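Local coordinates for succinate-semialdehyde dehydrogenase (Synechococcus sp., PDB 4ITA), which oxidises succinic semialdehyde to succinate, probably passing the hydride to NADP+ as an aldehyde dehydrogenase, at residues Trp52-Leu60 with Ile171-Glu179; Glu69-Gln80 with Pro296-Ala307. One frame throughout, in Å; residues are numbered along the deposited sequence.

Contact 1: residues Trp52-Leu60 with Ile171-Glu179; sequences WLENAAAIL and ILEAAGFPE. With EDO (1,2-ethanediol), chain E.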
loop_
_atom_site.group_PDB
_atom_site.type_symbol
_atom_site.label_atom_id
_atom_site.label_comp_id
_atom_site.label_asym_id
_atom_site.label_seq_id
_atom_site.Cartn_x
_atom_site.Cartn_y
_atom_site.Cartn_z
ATOM N N TRP A 52 -2.904 7.575 27.352
ATOM C CA TRP A 52 -3.182 6.146 27.411
ATOM C C TRP A 52 -1.986 5.344 26.890
ATOM O O TRP A 52 -1.614 4.325 27.477
ATOM C CB TRP A 52 -4.489 5.830 26.679
ATOM C CG TRP A 52 -5.674 6.550 27.290
ATOM C CD1 TRP A 52 -5.878 6.818 28.622
ATOM C CD2 TRP A 52 -6.795 7.116 26.597
ATOM N NE1 TRP A 52 -7.058 7.506 28.791
ATOM C CE2 TRP A 52 -7.639 7.702 27.565
ATOM C CE3 TRP A 52 -7.163 7.191 25.247
ATOM C CZ2 TRP A 52 -8.825 8.357 27.225
ATOM C CZ3 TRP A 52 -8.347 7.837 24.912
ATOM C CH2 TRP A 52 -9.163 8.408 25.896
ATOM N N LEU A 53 -1.340 5.830 25.829
ATOM C CA LEU A 53 -0.163 5.152 25.292
ATOM C C LEU A 53 0.995 5.151 26.286
ATOM O O LEU A 53 1.682 4.144 26.456
ATOM C CB LEU A 53 0.284 5.804 23.989
ATOM C CG LEU A 53 0.086 5.038 22.691
ATOM C CD1 LEU A 53 0.852 5.732 21.577
ATOM C CD2 LEU A 53 0.533 3.589 22.841
ATOM N N GLU A 54 1.200 6.282 26.953
ATOM C CA GLU A 54 2.260 6.372 27.955
ATOM C C GLU A 54 1.944 5.526 29.179
ATOM O O GLU A 54 2.840 4.949 29.788
ATOM C CB GLU A 54 2.560 7.835 28.317
ATOM C CG GLU A 54 3.231 8.554 27.155
ATOM C CD GLU A 54 3.563 10.013 27.415
ATOM O OE1 GLU A 54 2.948 10.627 28.312
ATOM O OE2 GLU A 54 4.447 10.542 26.700
ATOM N N ASN A 55 0.663 5.426 29.527
ATOM C CA ASN A 55 0.256 4.527 30.597
ATOM C C ASN A 55 0.576 3.075 30.247
ATOM O O ASN A 55 1.034 2.316 31.099
ATOM C CB ASN A 55 -1.239 4.654 30.903
ATOM C CG ASN A 55 -1.576 5.877 31.718
ATOM O OD1 ASN A 55 -0.704 6.591 32.208
ATOM N ND2 ASN A 55 -2.869 6.119 31.876
ATOM N N ALA A 56 0.327 2.695 28.995
ATOM C CA ALA A 56 0.645 1.347 28.523
ATOM C C ALA A 56 2.143 1.075 28.630
ATOM O O ALA A 56 2.553 0.010 29.098
ATOM C CB ALA A 56 0.165 1.148 27.091
ATOM N N ALA A 57 2.952 2.049 28.215
ATOM C CA ALA A 57 4.405 1.944 28.359
ATOM C C ALA A 57 4.805 1.723 29.812
ATOM O O ALA A 57 5.627 0.862 30.113
ATOM C CB ALA A 57 5.097 3.176 27.798
ATOM N N ALA A 58 4.222 2.503 30.723
ATOM C CA ALA A 58 4.558 2.375 32.144
ATOM C C ALA A 58 4.171 1.008 32.711
ATOM O O ALA A 58 4.888 0.449 33.548
ATOM C CB ALA A 58 3.929 3.507 32.953
ATOM N N ILE A 59 3.046 0.459 32.257
ATOM C CA ILE A 59 2.639 -0.881 32.666
ATOM C C ILE A 59 3.656 -1.925 32.191
ATOM O O ILE A 59 4.091 -2.785 32.961
ATOM C CB ILE A 59 1.226 -1.218 32.143
ATOM C CG1 ILE A 59 0.181 -0.361 32.864
ATOM C CG2 ILE A 59 0.928 -2.697 32.333
ATOM C CD1 ILE A 59 -1.182 -0.336 32.190
ATOM N N LEU A 60 4.051 -1.839 30.927
ATOM C CA LEU A 60 5.073 -2.732 30.384
ATOM C C LEU A 60 6.410 -2.604 31.116
ATOM O O LEU A 60 7.088 -3.602 31.371
ATOM C CB LEU A 60 5.268 -2.444 28.893
ATOM C CG LEU A 60 4.142 -2.934 27.982
ATOM C CD1 LEU A 60 4.133 -2.138 26.691
ATOM C CD2 LEU A 60 4.304 -4.422 27.686
ATOM N N ILE A 171 -3.451 -4.937 29.109
ATOM C CA ILE A 171 -2.568 -3.791 29.308
ATOM C C ILE A 171 -3.237 -2.527 28.785
ATOM O O ILE A 171 -3.243 -1.493 29.446
ATOM C CB ILE A 171 -1.214 -3.996 28.584
ATOM C CG1 ILE A 171 -0.393 -5.058 29.319
ATOM C CG2 ILE A 171 -0.433 -2.687 28.516
ATOM C CD1 ILE A 171 0.765 -5.609 28.500
ATOM N N LEU A 172 -3.822 -2.618 27.598
ATOM C CA LEU A 172 -4.432 -1.451 26.972
ATOM C C LEU A 172 -5.702 -0.998 27.707
ATOM O O LEU A 172 -5.970 0.208 27.804
ATOM C CB LEU A 172 -4.664 -1.693 25.478
ATOM C CG LEU A 172 -3.363 -1.895 24.696
ATOM C CD1 LEU A 172 -3.663 -2.354 23.278
ATOM C CD2 LEU A 172 -2.529 -0.630 24.659
ATOM N N GLU A 173 -6.458 -1.950 28.256
ATOM C CA GLU A 173 -7.596 -1.612 29.110
ATOM C C GLU A 173 -7.135 -0.891 30.372
ATOM O O GLU A 173 -7.713 0.135 30.762
ATOM C CB GLU A 173 -8.382 -2.877 29.474
ATOM C CG GLU A 173 -9.673 -2.623 30.264
ATOM C CD GLU A 173 -9.448 -2.178 31.702
ATOM O OE1 GLU A 173 -8.587 -2.760 32.400
ATOM O OE2 GLU A 173 -10.118 -1.213 32.128
ATOM N N ALA A 174 -6.129 -1.455 31.043
ATOM C CA ALA A 174 -5.616 -0.867 32.280
ATOM C C ALA A 174 -5.029 0.511 32.025
ATOM O O ALA A 174 -5.076 1.373 32.901
ATOM C CB ALA A 174 -4.583 -1.779 32.922
ATOM N N ALA A 175 -4.493 0.723 30.826
ATOM C CA ALA A 175 -3.902 2.006 30.469
ATOM C C ALA A 175 -4.947 3.104 30.309
ATOM O O ALA A 175 -4.631 4.295 30.431
ATOM C CB ALA A 175 -3.100 1.874 29.196
ATOM N N GLY A 176 -6.187 2.712 30.023
ATOM C CA GLY A 176 -7.272 3.663 29.882
ATOM C C GLY A 176 -7.908 3.743 28.511
ATOM O O GLY A 176 -8.839 4.516 28.320
ATOM N N PHE A 177 -7.421 2.968 27.544
ATOM C CA PHE A 177 -8.028 3.012 26.211
ATOM C C PHE A 177 -9.470 2.529 26.290
ATOM O O PHE A 177 -9.727 1.462 26.845
ATOM C CB PHE A 177 -7.243 2.163 25.205
ATOM C CG PHE A 177 -5.951 2.787 24.759
ATOM C CD1 PHE A 177 -5.954 3.800 23.801
ATOM C CD2 PHE A 177 -4.734 2.358 25.280
ATOM C CE1 PHE A 177 -4.765 4.379 23.392
ATOM C CE2 PHE A 177 -3.541 2.928 24.861
ATOM C CZ PHE A 177 -3.561 3.933 23.917
ATOM N N PRO A 178 -10.413 3.318 25.746
ATOM C CA PRO A 178 -11.831 2.934 25.845
ATOM C C PRO A 178 -12.152 1.556 25.254
ATOM O O PRO A 178 -11.485 1.074 24.326
ATOM C CB PRO A 178 -12.542 4.027 25.055
ATOM C CG PRO A 178 -11.651 5.232 25.198
ATOM C CD PRO A 178 -10.246 4.667 25.162
ATOM N N GLU A 179 -13.186 0.930 25.802
ATOM C CA GLU A 179 -13.640 -0.375 25.349
ATOM C C GLU A 179 -13.934 -0.347 23.852
ATOM O O GLU A 179 -14.606 0.557 23.355
ATOM C CB GLU A 179 -14.902 -0.757 26.112
ATOM C CG GLU A 179 -15.451 -2.122 25.759
ATOM C CD GLU A 179 -16.676 -2.502 26.565
ATOM O OE1 GLU A 179 -17.150 -1.690 27.384
ATOM O OE2 GLU A 179 -17.172 -3.626 26.369
HETATM C C1 EDO E . -8.869 -2.730 25.616
HETATM O O1 EDO E . -10.133 -2.886 26.267
HETATM C C2 EDO E . -8.712 -1.309 25.093
HETATM O O2 EDO E . -9.736 -1.002 24.140
#

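Contact 2: residues Glu69-Gln80 with Pro296-Ala307; sequences EIMTTEMGKTHQ and PMAPETDIGPLA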
loop_
_atom_site.group_PDB
_atom_site.type_symbol
_atom_site.label_atom_id
_atom_site.label_comp_id
_atom_site.label_asym_id
_atom_site.label_seq_id
_atom_site.Cartn_x
_atom_site.Cartn_y
_atom_site.Cartn_z
ATOM N N GLU A 69 7.438 -13.797 31.439
ATOM C CA GLU A 69 7.166 -15.179 31.825
ATOM C C GLU A 69 6.044 -15.766 30.984
ATOM O O GLU A 69 6.059 -16.956 30.643
ATOM C CB GLU A 69 6.821 -15.279 33.314
ATOM C CG GLU A 69 6.667 -16.708 33.807
ATOM C CD GLU A 69 6.469 -16.796 35.308
ATOM O OE1 GLU A 69 6.089 -15.778 35.922
ATOM O OE2 GLU A 69 6.697 -17.888 35.870
ATOM N N ILE A 70 5.064 -14.938 30.632
ATOM C CA ILE A 70 3.969 -15.414 29.790
ATOM C C ILE A 70 4.520 -15.803 28.421
ATOM O O ILE A 70 4.199 -16.879 27.907
ATOM C CB ILE A 70 2.854 -14.362 29.616
ATOM C CG1 ILE A 70 2.300 -13.920 30.974
ATOM C CG2 ILE A 70 1.733 -14.919 28.750
ATOM C CD1 ILE A 70 1.324 -12.758 30.863
ATOM N N MET A 71 5.352 -14.932 27.845
ATOM C CA MET A 71 5.963 -15.190 26.535
ATOM C C MET A 71 6.770 -16.483 26.550
ATOM O O MET A 71 6.605 -17.347 25.685
ATOM C CB MET A 71 6.869 -14.028 26.100
ATOM C CG MET A 71 6.168 -12.672 25.913
ATOM S SD MET A 71 7.251 -11.363 25.249
ATOM C CE MET A 71 7.055 -10.084 26.508
ATOM N N THR A 72 7.657 -16.614 27.529
ATOM C CA THR A 72 8.500 -17.800 27.646
ATOM C C THR A 72 7.681 -19.074 27.817
ATOM O O THR A 72 7.959 -20.086 27.178
ATOM C CB THR A 72 9.486 -17.634 28.811
ATOM O OG1 THR A 72 10.338 -16.517 28.536
ATOM C CG2 THR A 72 10.333 -18.889 29.001
ATOM N N THR A 73 6.660 -19.021 28.665
ATOM C CA THR A 73 5.817 -20.183 28.894
ATOM C C THR A 73 5.120 -20.635 27.616
ATOM O O THR A 73 5.051 -21.829 27.325
ATOM C CB THR A 73 4.756 -19.881 29.961
ATOM O OG1 THR A 73 5.411 -19.588 31.199
ATOM C CG2 THR A 73 3.808 -21.061 30.148
ATOM N N GLU A 74 4.596 -19.684 26.848
ATOM C CA GLU A 74 3.821 -20.042 25.665
ATOM C C GLU A 74 4.656 -20.408 24.444
ATOM O O GLU A 74 4.282 -21.305 23.695
ATOM C CB GLU A 74 2.830 -18.935 25.290
ATOM C CG GLU A 74 1.738 -18.710 26.324
ATOM C CD GLU A 74 0.536 -17.986 25.754
ATOM O OE1 GLU A 74 0.705 -16.847 25.257
ATOM O OE2 GLU A 74 -0.573 -18.564 25.808
ATOM N N MET A 75 5.771 -19.712 24.224
ATOM C CA MET A 75 6.487 -19.895 22.964
ATOM C C MET A 75 7.996 -20.117 23.072
ATOM O O MET A 75 8.675 -20.230 22.055
ATOM C CB MET A 75 6.115 -18.806 21.951
ATOM C CG MET A 75 6.220 -17.368 22.462
ATOM S SD MET A 75 7.921 -16.765 22.754
ATOM C CE MET A 75 8.621 -16.929 21.093
ATOM N N GLY A 76 8.513 -20.184 24.297
ATOM C CA GLY A 76 9.839 -20.744 24.534
ATOM C C GLY A 76 11.064 -19.856 24.385
ATOM O O GLY A 76 12.186 -20.330 24.571
ATOM N N LYS A 77 10.889 -18.581 24.052
ATOM C CA LYS A 77 12.051 -17.691 24.004
ATOM C C LYS A 77 12.597 -17.486 25.420
ATOM O O LYS A 77 11.857 -17.633 26.396
ATOM C CB LYS A 77 11.713 -16.348 23.341
ATOM C CG LYS A 77 10.980 -15.360 24.232
ATOM C CD LYS A 77 10.552 -14.124 23.444
ATOM C CE LYS A 77 11.728 -13.225 23.170
ATOM N NZ LYS A 77 11.522 -12.390 21.946
ATOM N N THR A 78 13.882 -17.165 25.548
ATOM C CA THR A 78 14.445 -17.013 26.885
ATOM C C THR A 78 13.731 -15.901 27.644
ATOM O O THR A 78 13.295 -14.898 27.057
ATOM C CB THR A 78 15.949 -16.708 26.874
ATOM O OG1 THR A 78 16.176 -15.429 26.267
ATOM C CG2 THR A 78 16.718 -17.790 26.125
ATOM N N HIS A 79 13.595 -16.084 28.951
ATOM C CA HIS A 79 12.959 -15.084 29.792
ATOM C C HIS A 79 13.692 -13.746 29.685
ATOM O O HIS A 79 13.065 -12.681 29.642
ATOM C CB HIS A 79 12.920 -15.574 31.239
ATOM C CG HIS A 79 12.171 -14.670 32.167
ATOM N ND1 HIS A 79 12.777 -14.022 33.218
ATOM C CD2 HIS A 79 10.867 -14.309 32.199
ATOM C CE1 HIS A 79 11.877 -13.298 33.864
ATOM N NE2 HIS A 79 10.711 -13.459 33.269
ATOM N N GLN A 80 15.016 -13.790 29.612
ATOM C CA GLN A 80 15.792 -12.566 29.491
ATOM C C GLN A 80 15.506 -11.822 28.188
ATOM O O GLN A 80 15.377 -10.597 28.188
ATOM C CB GLN A 80 17.288 -12.844 29.658
ATOM C CG GLN A 80 17.664 -13.310 31.063
ATOM C CD GLN A 80 17.229 -12.338 32.157
ATOM O OE1 GLN A 80 16.580 -12.729 33.129
ATOM N NE2 GLN A 80 17.595 -11.073 32.007
ATOM N N PRO A 296 14.343 -22.116 29.131
ATOM C CA PRO A 296 14.423 -20.688 28.805
ATOM C C PRO A 296 14.142 -19.762 29.997
ATOM O O PRO A 296 14.502 -18.586 29.951
ATOM C CB PRO A 296 13.371 -20.521 27.700
ATOM C CG PRO A 296 12.399 -21.640 27.924
ATOM C CD PRO A 296 13.262 -22.792 28.393
ATOM N N MET A 297 13.541 -20.287 31.061
ATOM C CA MET A 297 13.347 -19.474 32.263
ATOM C C MET A 297 14.646 -19.215 33.029
ATOM O O MET A 297 14.732 -18.255 33.791
ATOM C CB MET A 297 12.299 -20.091 33.192
ATOM C CG MET A 297 10.853 -19.872 32.758
ATOM S SD MET A 297 10.266 -18.144 32.639
ATOM C CE MET A 297 10.625 -17.497 34.271
ATOM N N ALA A 298 15.663 -20.051 32.818
ATOM C CA ALA A 298 16.953 -19.864 33.478
ATOM C C ALA A 298 17.746 -18.743 32.812
ATOM O O ALA A 298 17.896 -18.733 31.596
ATOM C CB ALA A 298 17.744 -21.159 33.461
ATOM N N PRO A 299 18.269 -17.792 33.605
ATOM C CA PRO A 299 18.925 -16.616 33.017
ATOM C C PRO A 299 20.188 -16.927 32.211
ATOM O O PRO A 299 20.591 -16.130 31.362
ATOM C CB PRO A 299 19.268 -15.755 34.241
ATOM C CG PRO A 299 19.256 -16.705 35.401
ATOM C CD PRO A 299 18.190 -17.706 35.074
ATOM N N GLU A 300 20.793 -18.080 32.461
ATOM C CA GLU A 300 22.021 -18.460 31.769
ATOM C C GLU A 300 21.761 -19.122 30.409
ATOM O O GLU A 300 22.681 -19.332 29.622
ATOM C CB GLU A 300 22.835 -19.410 32.646
ATOM C CG GLU A 300 22.140 -20.741 32.911
ATOM C CD GLU A 300 21.280 -20.741 34.167
ATOM O OE1 GLU A 300 20.810 -21.833 34.558
ATOM O OE2 GLU A 300 21.085 -19.660 34.766
ATOM N N THR A 301 20.506 -19.454 30.132
ATOM C CA THR A 301 20.169 -20.141 28.888
ATOM C C THR A 301 20.306 -19.235 27.663
ATOM O O THR A 301 19.811 -18.108 27.661
ATOM C CB THR A 301 18.744 -20.717 28.958
ATOM O OG1 THR A 301 18.690 -21.692 30.004
ATOM C CG2 THR A 301 18.345 -21.365 27.637
ATOM N N ASP A 302 20.989 -19.727 26.633
ATOM C CA ASP A 302 21.038 -19.043 25.339
ATOM C C ASP A 302 19.935 -19.523 24.406
ATOM O O ASP A 302 19.280 -18.725 23.740
ATOM C CB ASP A 302 22.382 -19.290 24.646
ATOM C CG ASP A 302 23.535 -18.610 25.345
ATOM O OD1 ASP A 302 23.476 -17.382 25.540
ATOM O OD2 ASP A 302 24.500 -19.313 25.710
ATOM N N ILE A 303 19.749 -20.835 24.356
ATOM C CA ILE A 303 18.849 -21.464 23.404
ATOM C C ILE A 303 17.774 -22.267 24.138
ATOM O O ILE A 303 18.082 -23.270 24.784
ATOM C CB ILE A 303 19.612 -22.450 22.475
ATOM C CG1 ILE A 303 20.828 -21.782 21.820
ATOM C CG2 ILE A 303 18.675 -23.052 21.434
ATOM C CD1 ILE A 303 20.483 -20.660 20.866
ATOM N N GLY A 304 16.526 -21.812 24.061
ATOM C CA GLY A 304 15.393 -22.604 24.516
ATOM C C GLY A 304 14.879 -23.494 23.397
ATOM O O GLY A 304 15.504 -23.604 22.343
ATOM N N PRO A 305 13.722 -24.129 23.607
ATOM C CA PRO A 305 13.132 -24.978 22.572
ATOM C C PRO A 305 12.558 -24.122 21.446
ATOM O O PRO A 305 12.249 -22.950 21.669
ATOM C CB PRO A 305 11.981 -25.668 23.314
ATOM C CG PRO A 305 11.547 -24.632 24.324
ATOM C CD PRO A 305 12.826 -23.962 24.768
ATOM N N LEU A 306 12.413 -24.699 20.260
ATOM C CA LEU A 306 11.616 -24.070 19.216
ATOM C C LEU A 306 10.165 -23.997 19.686
ATOM O O LEU A 306 9.757 -24.736 20.584
ATOM C CB LEU A 306 11.728 -24.857 17.914
ATOM C CG LEU A 306 13.156 -24.980 17.380
ATOM C CD1 LEU A 306 13.160 -25.822 16.119
ATOM C CD2 LEU A 306 13.762 -23.602 17.116
ATOM N N ALA A 307 9.374 -23.126 19.079
ATOM C CA ALA A 307 8.071 -22.811 19.663
ATOM C C ALA A 307 7.038 -23.917 19.534
ATOM O O ALA A 307 6.143 -24.022 20.371
ATOM C CB ALA A 307 7.525 -21.536 19.088
HETATM O O HOH W 1 4.288 -22.317 21.197
HETATM O O HOH W 2 11.088 -20.676 20.996
HETATM O O HOH W 3 15.321 -15.374 33.844
HETATM O O HOH W 4 16.435 -16.316 30.411
#

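Contact 1: residues Trp52-Leu60 with Ile171-Glu179
The methyl of Ala175 is the knob of this helix pair: it drops into a hollow formed by Trp52, Asn55, Ala56 and Ile59, so deep that its CB lies 3.3 Å from Trp52 O. Such a small bump in a four-residue hole lets the axes of 52-60 and 171-175 come within 8.3 Å, crossing at 123°. Beside the knob, the amide of Asn55 lies at the end of the partner helix, ND2 giving Ala175 O an almost straight hydrogen bond (2.9 Å, 170°) with the acceptor in its own amide plane. That carbonyl lies where 162-175 ends in a Schellman motif, Gly176 taking positive phi, its N-H turning back to Glu173 O and Phe177 N to Leu172 O. In this Rossmann-type architecture, the turn leads from helix 162-175 into strand 182-185. Gly176 also fits because the indole of Trp52 lies against it: a CB there would run into Trp52 CD1, whereas Gly176 O now rests over the indole face. Pro178 CD sits over that same face, 4.0 Å from the centroid of the six-membered ring. With CG anti to the carbonyl carbon (chi1 -60°), Trp52 swings its indole over this turn, while its CB presses on the centre of the Phe177 ring, 3.4 Å from the centroid; the indole edge faces the same ring in a T-shaped pair. Replacing Trp52 by alanine would probably leave Gly176 and Pro178 without their aromatic cover and Phe177 without its edge-to-face partner. At the other end, Ile59 CD1 reaches over the last helical turn to Ala174 CB, and Ile59 and Ile171 lie alongside each other, pointing opposite ways, while Ile171 CD1 meets Leu60 CD2 at 3.8 Å, where Phe67 of helix 64-75 also touches Ile59 and Ile171.

Contact 2: residues Glu69-Gln80 with Pro296-Ala307
A single direct hydrogen bond crosses between 69-80 and 296-307: His79 N donates to Pro296 O (2.8 Å, 173°), approaching from above the carbonyl plane. The same oxygen receives a CA-H contact from Thr78, the N-cap of helix 79-103, whose OG1 bonds to Ser81. Water extends the polar seam. One molecule joins Glu74 O to Ala307 O, a second donates to both Met75 O and Pro305 O, and a third links His79 ND1, Gln80 OE1 and Met297 O.

Apolar contacts form a second group. Bent at chi2 and chi3, Met297 brings CE over one face of the His79 imidazole, 3.9 Å from its centroid, while SD lies 3.7 Å from Thr72 CG2. That methyl also meets Pro296 CG at 3.6 Å. Close fits against backbone oxygens make a third: Ala307 CB rests on Met75 O at 3.4 Å, and Gly304 has to be this small, since a CB would collide with Gly76 O, which Asn260 ND2 also binds. The arrangement is the short link between helices 64-75 and 79-103, with Gly76 at positive phi, packed against the irregular loop between helices 274-289 and 309-325 of the aldehyde dehydrogenase fold, close to the NADPH site.

In the fold
Helix 46-62 of contact 1 is followed in the chain by helix 64-75 of contact 2, and the segments of the two contacts alternate in sequence. Their centres are 26 Å apart, yet their nearest atoms come within about 6 Å without touching. Helix 162-175 is a common neighbour: its C-terminal end forms contact 1, while Gln163 and Cys164 at its start bind the carboxylate of Glu74 through their backbone N-H groups. Of the two, contact 2 is the one next to the cofactor, the side chain of Ala307 lying about 8 Å from the bound NADPH and touching Trp132.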